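Local coordinates for protein polyprenyl synthetase (Nonlabens dokdonensis, PDB 6KD7) that probably makes geranylgeranyl pyrophosphate by joining isoprenoid diphosphates, acting as a magnesium-dependent prenyltransferase of the FPP/GGPP synthase family, at residues M113-F118 with K131-T136; M62-A67 with E119-D124; A176-A181 with K189-I194. All blocks are in the same frame, centred on the assembly; numbering follows the deposited sequence.

Contact 1: M113-F118 with K131-T136; sequences MAYRLF and KVFSRT
Phe133 pushes its ring in among Tyr115, Phe118 and Ala114, and the contact is first of all an aromatic cluster. Its CG stands anti to the backbone N (chi1 -180°), on the side where Tyr115 and Phe118 lie. Two T-shaped pairs follow. In the first, Phe133 supplies the edge: its CE2 stands 3.6 Å above the centre of the Tyr115 ring, and the two planes are at 90°. In the second, Phe133 supplies the face: CE2 of Phe118 comes down near the rim, 3.7 Å from Phe133 CG, with the planes at 79°. The far end of the ring makes a plain apolar contact, Phe133 CZ lying 3.9 Å from Ala114 CB.

The polar part is one short hydrogen bond between Tyr115 OH and Ser134 OG, 2.6 Å long, with OG in the plane of the tyrosine ring at its edge. Ser134 OG also has a weak bond to Asn130 O, one turn back. An alanine at Tyr115 would probably leave Ser134 OG without its partner across the contact and open a gap beside Phe133, whose edge would lose the ring it points into.

This joins the last part of helix 100-116 and the residues that follow it to helix 123-150. Phe71 adds another edge-to-face partner for Phe133, Phe118 also rests on Met179 of helix 158-183, and Tyr115 stacks on Tyr115 of the second subunit.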
# COMPACT_ATOMS: atom_id res chain seq x y z
N MET A 113 31.98 -1.17 -18.35
CA MET A 113 32.94 -0.06 -18.56
C MET A 113 34.25 -0.36 -17.82
O MET A 113 35.35 -0.04 -18.35
CB MET A 113 32.33 1.25 -18.06
CG MET A 113 31.17 1.71 -18.90
SD MET A 113 30.24 3.04 -18.06
CE MET A 113 31.33 4.43 -18.35
N ALA A 114 34.15 -0.97 -16.64
CA ALA A 114 35.35 -1.35 -15.88
C ALA A 114 36.17 -2.31 -16.75
O ALA A 114 37.39 -2.10 -16.89
CB ALA A 114 34.98 -1.99 -14.58
N TYR A 115 35.55 -3.37 -17.25
CA TYR A 115 36.26 -4.39 -18.07
C TYR A 115 36.94 -3.68 -19.24
O TYR A 115 38.06 -4.01 -19.54
CB TYR A 115 35.31 -5.48 -18.57
CG TYR A 115 35.06 -6.58 -17.59
CD1 TYR A 115 35.97 -7.60 -17.46
CD2 TYR A 115 33.87 -6.67 -16.88
CE1 TYR A 115 35.78 -8.64 -16.57
CE2 TYR A 115 33.65 -7.73 -16.01
CZ TYR A 115 34.60 -8.73 -15.87
OH TYR A 115 34.47 -9.79 -15.05
N ARG A 116 36.26 -2.73 -19.86
CA ARG A 116 36.79 -2.05 -21.06
C ARG A 116 38.06 -1.24 -20.76
O ARG A 116 38.79 -0.98 -21.68
CB ARG A 116 35.70 -1.21 -21.70
CG ARG A 116 34.42 -1.99 -21.94
CD ARG A 116 33.89 -1.73 -23.31
NE ARG A 116 33.60 -0.34 -23.59
CZ ARG A 116 33.57 0.14 -24.81
NH1 ARG A 116 33.28 1.41 -25.02
NH2 ARG A 116 33.85 -0.64 -25.83
N LEU A 117 38.24 -0.82 -19.51
CA LEU A 117 39.39 0.02 -19.14
C LEU A 117 40.69 -0.82 -19.16
O LEU A 117 41.76 -0.22 -19.05
CB LEU A 117 39.10 0.69 -17.78
CG LEU A 117 38.22 1.95 -17.87
CD1 LEU A 117 37.46 2.19 -16.59
CD2 LEU A 117 39.02 3.19 -18.23
N PHE A 118 40.61 -2.15 -19.25
CA PHE A 118 41.79 -3.02 -19.39
C PHE A 118 42.31 -3.02 -20.84
O PHE A 118 43.40 -3.49 -21.06
CB PHE A 118 41.49 -4.44 -18.92
CG PHE A 118 41.13 -4.51 -17.48
CD1 PHE A 118 41.78 -3.75 -16.54
CD2 PHE A 118 40.14 -5.37 -17.03
CE1 PHE A 118 41.44 -3.81 -15.19
CE2 PHE A 118 39.78 -5.40 -15.69
CZ PHE A 118 40.43 -4.63 -14.77
N LYS A 131 41.63 -11.88 -15.51
CA LYS A 131 41.50 -13.10 -14.68
C LYS A 131 41.39 -12.81 -13.18
O LYS A 131 40.47 -13.32 -12.58
CB LYS A 131 42.69 -14.02 -14.96
CG LYS A 131 42.52 -15.45 -14.48
CD LYS A 131 43.32 -16.41 -15.30
CE LYS A 131 43.16 -17.85 -14.86
NZ LYS A 131 43.31 -17.98 -13.40
N VAL A 132 42.23 -11.94 -12.62
CA VAL A 132 42.16 -11.73 -11.15
C VAL A 132 40.92 -10.84 -10.86
O VAL A 132 40.26 -11.06 -9.82
CB VAL A 132 43.45 -11.16 -10.55
CG1 VAL A 132 43.75 -9.77 -11.09
CG2 VAL A 132 43.37 -11.15 -9.03
N PHE A 133 40.58 -9.95 -11.78
CA PHE A 133 39.44 -9.01 -11.65
C PHE A 133 38.12 -9.81 -11.58
O PHE A 133 37.36 -9.62 -10.61
CB PHE A 133 39.41 -8.03 -12.82
CG PHE A 133 38.28 -7.04 -12.77
CD1 PHE A 133 38.28 -5.99 -11.85
CD2 PHE A 133 37.23 -7.14 -13.66
CE1 PHE A 133 37.26 -5.05 -11.86
CE2 PHE A 133 36.16 -6.25 -13.61
CZ PHE A 133 36.21 -5.19 -12.73
N SER A 134 37.91 -10.71 -12.54
CA SER A 134 36.71 -11.56 -12.65
C SER A 134 36.61 -12.49 -11.46
O SER A 134 35.53 -12.64 -10.91
CB SER A 134 36.68 -12.32 -13.95
OG SER A 134 36.51 -11.42 -15.05
N ARG A 135 37.69 -13.09 -11.02
CA ARG A 135 37.63 -14.00 -9.86
C ARG A 135 37.20 -13.17 -8.64
O ARG A 135 36.41 -13.67 -7.82
CB ARG A 135 38.99 -14.66 -9.63
CG ARG A 135 39.02 -15.60 -8.43
CD ARG A 135 40.27 -16.50 -8.34
NE ARG A 135 41.55 -15.79 -8.21
CZ ARG A 135 42.44 -15.57 -9.20
NH1 ARG A 135 42.25 -15.98 -10.44
NH2 ARG A 135 43.55 -14.91 -8.92
N THR A 136 37.79 -11.98 -8.48
CA THR A 136 37.49 -11.04 -7.39
C THR A 136 36.01 -10.62 -7.50
O THR A 136 35.32 -10.70 -6.49
CB THR A 136 38.47 -9.86 -7.40
OG1 THR A 136 39.76 -10.45 -7.22
CG2 THR A 136 38.16 -8.84 -6.32

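Contact 2: M62-A67 with E119-D124; sequences MNAAIA and EDYDKD
Tyr121 reaches across to Asn63 and Ala64 and carries most of this contact. Starting at CB, the side chain leaves a loop, and CG lies anti to the carbonyl carbon (chi1 -66°). Touching begins at the outer rim of the ring. Tyr121 CE2 lies 3.9 Å from Asn63 CB, and Tyr121 CZ comes to 4.1 Å from Ala64 CB. At the tip, Tyr121 OH accepts a hydrogen bond from Ala64 N, 3.2 Å long with an N-H...O angle of 156°, the nitrogen lying near the ring plane. Asn63 N is also close to Tyr121 OH, at 3.5 Å.

The stronger polar partner of the hydroxyl is the carbonyl oxygen of Asp60, to which it is hydrogen-bonded. Asp60 comes four residues before Ala64, and its oxygen is hence the acceptor that a regular alpha-helical turn would offer Ala64 N. The helix is kinked here, with the N of Asn63 and of Ala64 lacking a bond to the preceding turn. The tyrosine hydroxyl therefore bridges the broken step, giving its proton to Asp60 O and receiving one from Ala64 N. Beside it, Asn63 ND2 lies 3.3 Å from Asp120 OD2 at the more open side of the contact, the amide and carboxylate planes turned 44° apart.

Just downstream, Asp122 is the N-cap of helix 123-150, its OD1 accepting from Lys125 N. The contact thus ties the turn leading into that helix to the early part of helix 58-82. Ile183 of helix 158-183 touches both Tyr121 and Ala64, Lys18 of helix 4-18 packs on Asn63, and Glu119 O is bonded to Tyr127 OH of the second subunit.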
# COMPACT_ATOMS: atom_id res chain seq x y z
N MET A 62 47.07 3.52 -14.52
CA MET A 62 45.95 4.44 -14.27
C MET A 62 44.65 3.78 -14.76
O MET A 62 43.69 3.79 -13.99
CB MET A 62 46.12 5.76 -14.99
CG MET A 62 45.14 6.86 -14.55
SD MET A 62 45.18 7.21 -12.77
CE MET A 62 46.85 7.82 -12.57
N ASN A 63 44.60 3.26 -15.99
CA ASN A 63 43.35 2.67 -16.55
C ASN A 63 42.88 1.54 -15.61
O ASN A 63 41.69 1.53 -15.28
CB ASN A 63 43.54 2.24 -18.00
CG ASN A 63 43.49 3.42 -18.95
OD1 ASN A 63 43.30 4.56 -18.55
ND2 ASN A 63 43.63 3.16 -20.23
N ALA A 64 43.77 0.70 -15.11
CA ALA A 64 43.43 -0.39 -14.19
C ALA A 64 42.92 0.15 -12.85
O ALA A 64 42.03 -0.48 -12.23
CB ALA A 64 44.60 -1.28 -13.96
N ALA A 65 43.56 1.20 -12.34
CA ALA A 65 43.14 1.90 -11.10
C ALA A 65 41.70 2.42 -11.28
O ALA A 65 40.87 2.20 -10.41
CB ALA A 65 44.08 3.06 -10.82
N ILE A 66 41.42 3.05 -12.40
CA ILE A 66 40.08 3.55 -12.70
C ILE A 66 39.10 2.37 -12.82
O ILE A 66 37.99 2.51 -12.28
CB ILE A 66 40.12 4.41 -13.95
CG1 ILE A 66 40.97 5.65 -13.67
CG2 ILE A 66 38.70 4.77 -14.41
CD1 ILE A 66 41.18 6.54 -14.90
N ALA A 67 39.50 1.23 -13.39
CA ALA A 67 38.62 0.03 -13.46
C ALA A 67 38.20 -0.35 -12.03
O ALA A 67 37.04 -0.72 -11.79
CB ALA A 67 39.30 -1.16 -14.11
N GLU A 119 41.56 -2.53 -21.82
CA GLU A 119 41.82 -2.85 -23.25
C GLU A 119 43.13 -2.24 -23.77
O GLU A 119 43.64 -2.83 -24.73
CB GLU A 119 40.66 -2.44 -24.16
CG GLU A 119 39.49 -3.39 -24.00
CD GLU A 119 38.16 -3.00 -24.59
OE1 GLU A 119 38.15 -2.06 -25.39
OE2 GLU A 119 37.17 -3.76 -24.38
N ASP A 120 43.65 -1.14 -23.21
CA ASP A 120 44.95 -0.56 -23.65
C ASP A 120 46.15 -1.39 -23.16
O ASP A 120 47.20 -1.14 -23.66
CB ASP A 120 45.17 0.88 -23.22
CG ASP A 120 44.24 1.81 -23.94
OD1 ASP A 120 43.63 1.36 -24.92
OD2 ASP A 120 44.10 2.94 -23.50
N TYR A 121 45.96 -2.34 -22.26
CA TYR A 121 47.12 -3.15 -21.79
C TYR A 121 47.54 -4.17 -22.86
O TYR A 121 46.74 -4.52 -23.73
CB TYR A 121 46.87 -3.73 -20.40
CG TYR A 121 46.79 -2.64 -19.36
CD1 TYR A 121 47.93 -2.02 -18.90
CD2 TYR A 121 45.57 -2.19 -18.89
CE1 TYR A 121 47.87 -1.00 -17.97
CE2 TYR A 121 45.49 -1.17 -17.97
CZ TYR A 121 46.64 -0.56 -17.50
OH TYR A 121 46.57 0.44 -16.59
N ASP A 122 48.81 -4.58 -22.81
CA ASP A 122 49.33 -5.62 -23.74
C ASP A 122 48.58 -6.91 -23.41
O ASP A 122 48.02 -7.00 -22.30
CB ASP A 122 50.87 -5.72 -23.67
CG ASP A 122 51.45 -6.31 -22.40
OD1 ASP A 122 50.94 -7.34 -21.89
OD2 ASP A 122 52.45 -5.76 -21.93
N LYS A 123 48.60 -7.87 -24.34
CA LYS A 123 47.75 -9.08 -24.34
C LYS A 123 48.08 -9.89 -23.10
O LYS A 123 47.21 -10.58 -22.56
CB LYS A 123 47.94 -9.86 -25.64
CG LYS A 123 47.15 -9.27 -26.81
CD LYS A 123 47.56 -9.73 -28.22
CE LYS A 123 46.84 -8.99 -29.34
NZ LYS A 123 46.48 -7.58 -29.00
N ASP A 124 49.32 -9.85 -22.67
CA ASP A 124 49.72 -10.68 -21.51
C ASP A 124 49.12 -10.06 -20.21
O ASP A 124 48.66 -10.77 -19.33
CB ASP A 124 51.24 -10.84 -21.46
CG ASP A 124 51.57 -12.01 -20.56
OD1 ASP A 124 51.39 -13.19 -21.01
OD2 ASP A 124 51.92 -11.75 -19.39

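Contact 3: A176-A181 with K189-I194; sequences ALQMGA and KEQELI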
# COMPACT_ATOMS: atom_id res chain seq x y z
N ALA A 176 43.19 -5.06 -6.09
CA ALA A 176 43.68 -3.72 -6.49
C ALA A 176 45.22 -3.70 -6.43
O ALA A 176 45.83 -3.16 -7.36
CB ALA A 176 43.08 -2.65 -5.61
N LEU A 177 45.82 -4.23 -5.36
CA LEU A 177 47.30 -4.27 -5.19
C LEU A 177 47.90 -5.21 -6.26
O LEU A 177 48.79 -4.76 -7.02
CB LEU A 177 47.63 -4.73 -3.77
CG LEU A 177 47.31 -3.70 -2.69
CD1 LEU A 177 47.24 -4.36 -1.35
CD2 LEU A 177 48.34 -2.58 -2.67
N GLN A 178 47.35 -6.42 -6.39
CA GLN A 178 47.80 -7.42 -7.37
C GLN A 178 47.78 -6.81 -8.77
O GLN A 178 48.76 -7.09 -9.50
CB GLN A 178 47.09 -8.75 -7.21
CG GLN A 178 47.54 -9.72 -8.26
CD GLN A 178 47.05 -11.12 -8.02
OE1 GLN A 178 47.40 -12.00 -8.80
NE2 GLN A 178 46.23 -11.36 -7.00
N MET A 179 46.81 -5.96 -9.12
CA MET A 179 46.73 -5.42 -10.50
C MET A 179 47.92 -4.48 -10.75
O MET A 179 48.32 -4.31 -11.95
CB MET A 179 45.41 -4.67 -10.78
CG MET A 179 44.21 -5.66 -10.83
SD MET A 179 42.56 -4.93 -10.81
CE MET A 179 42.63 -3.82 -12.19
N GLY A 180 48.37 -3.76 -9.73
CA GLY A 180 49.50 -2.81 -9.93
C GLY A 180 50.77 -3.60 -10.17
O GLY A 180 51.51 -3.26 -11.08
N ALA A 181 50.93 -4.67 -9.41
CA ALA A 181 52.03 -5.64 -9.52
C ALA A 181 52.03 -6.26 -10.94
O ALA A 181 53.09 -6.33 -11.58
CB ALA A 181 51.92 -6.64 -8.41
N LYS A 189 54.28 -15.38 -7.94
CA LYS A 189 54.61 -15.56 -6.51
C LYS A 189 54.60 -14.20 -5.81
O LYS A 189 54.03 -14.11 -4.73
CB LYS A 189 55.99 -16.20 -6.41
CG LYS A 189 56.33 -16.86 -5.09
CD LYS A 189 57.74 -17.41 -5.06
CE LYS A 189 58.03 -18.32 -3.89
NZ LYS A 189 59.49 -18.48 -3.67
N GLU A 190 55.18 -13.18 -6.44
CA GLU A 190 55.22 -11.83 -5.85
C GLU A 190 53.80 -11.24 -5.85
O GLU A 190 53.39 -10.70 -4.84
CB GLU A 190 56.20 -10.94 -6.61
CG GLU A 190 56.49 -9.62 -5.92
CD GLU A 190 57.03 -9.67 -4.51
OE1 GLU A 190 57.53 -10.71 -4.11
OE2 GLU A 190 56.94 -8.67 -3.82
N GLN A 191 53.06 -11.45 -6.93
CA GLN A 191 51.69 -10.91 -7.04
C GLN A 191 50.86 -11.44 -5.88
O GLN A 191 50.20 -10.67 -5.24
CB GLN A 191 51.06 -11.44 -8.32
CG GLN A 191 51.46 -10.68 -9.56
CD GLN A 191 50.78 -11.27 -10.77
OE1 GLN A 191 49.66 -11.74 -10.69
NE2 GLN A 191 51.47 -11.26 -11.88
N GLU A 192 50.98 -12.73 -5.60
CA GLU A 192 50.23 -13.33 -4.49
C GLU A 192 50.69 -12.75 -3.15
O GLU A 192 49.89 -12.72 -2.23
CB GLU A 192 50.20 -14.85 -4.62
CG GLU A 192 49.66 -15.29 -5.97
CD GLU A 192 49.29 -16.75 -6.11
OE1 GLU A 192 48.46 -17.05 -6.97
OE2 GLU A 192 49.81 -17.56 -5.35
N LEU A 193 51.95 -12.33 -3.03
CA LEU A 193 52.41 -11.85 -1.71
C LEU A 193 51.72 -10.49 -1.49
O LEU A 193 51.25 -10.23 -0.37
CB LEU A 193 53.94 -11.75 -1.65
CG LEU A 193 54.69 -13.08 -1.46
CD1 LEU A 193 56.20 -12.83 -1.40
CD2 LEU A 193 54.28 -13.83 -0.21
N ILE A 194 51.72 -9.62 -2.49
CA ILE A 194 51.05 -8.30 -2.28
C ILE A 194 49.54 -8.51 -2.09
O ILE A 194 48.96 -7.81 -1.28
CB ILE A 194 51.46 -7.23 -3.30
CG1 ILE A 194 51.25 -5.83 -2.70
CG2 ILE A 194 50.75 -7.42 -4.63
CD1 ILE A 194 51.79 -4.71 -3.53
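Ile194 and Leu177 form the apolar centre where these two helices meet, their side chains crossing at about a right angle. Ile194 has CG1 anti to its backbone N (chi1 -155°), and Ile194 CG1 lies 3.9 Å from Leu177 CB. Farther out, Ile194 CD1 and Leu177 CD2 are 4.1 Å apart. The other branch goes to the backbone: Ile194 CG2 sits 4.0 Å from Gln178 N, and it is equally close to Ala181 CB.

Next to this patch two glutamines cross. The aliphatic parts make the dependable contact, Gln178 CG lying 3.9 Å from Gln191 CB. Their amide ends also meet, but the amide orientations are doubtful. Gln191 CG further touches Ala181 CB at 4.2 Å.

What sets these groups opposite one another is the helix pair itself, nearly antiparallel here: the axes of 176-181 and 189-194 approach to 8.4 Å, with 150° between their directions. A short turn joins the helices, and within it Asp187 OD1 accepts from Glu190 N in the first turn of the second helix. Glu190 OE2 is hydrogen-bonded to Tyr54 OH and Ser306 N.

The contact is the buried face of a helical hairpin in the all-alpha prenyl synthase fold. Helix 42-54 touches both arms, Ser50 OG bonding to Leu177 O while Met53 and Tyr54 pack on Ile194; helix 123-150 touches both glutamines, through Val132 and Gln128.

How the contacts relate
The touching residues of contacts 1 and 3 are all buried, whereas contact 2 is partly open to solvent. Their chemistry differs accordingly: aromatic rings with one hydroxyl pair in contact 1, a hydroxyl mending a kinked helix in contact 2, aliphatic packing with crossed glutamines in contact 3. Contacts 1 and 2 are close neighbours, their segments alternating along the chain, and both draw on helix 123-150 or the turn that starts it. Both also touch the second subunit; contact 3 touches no other chain. Met179, pointing away from 189-194 on segment 176-181, packs on both other contacts, its CE lying 3.4 Å from Ala64 O.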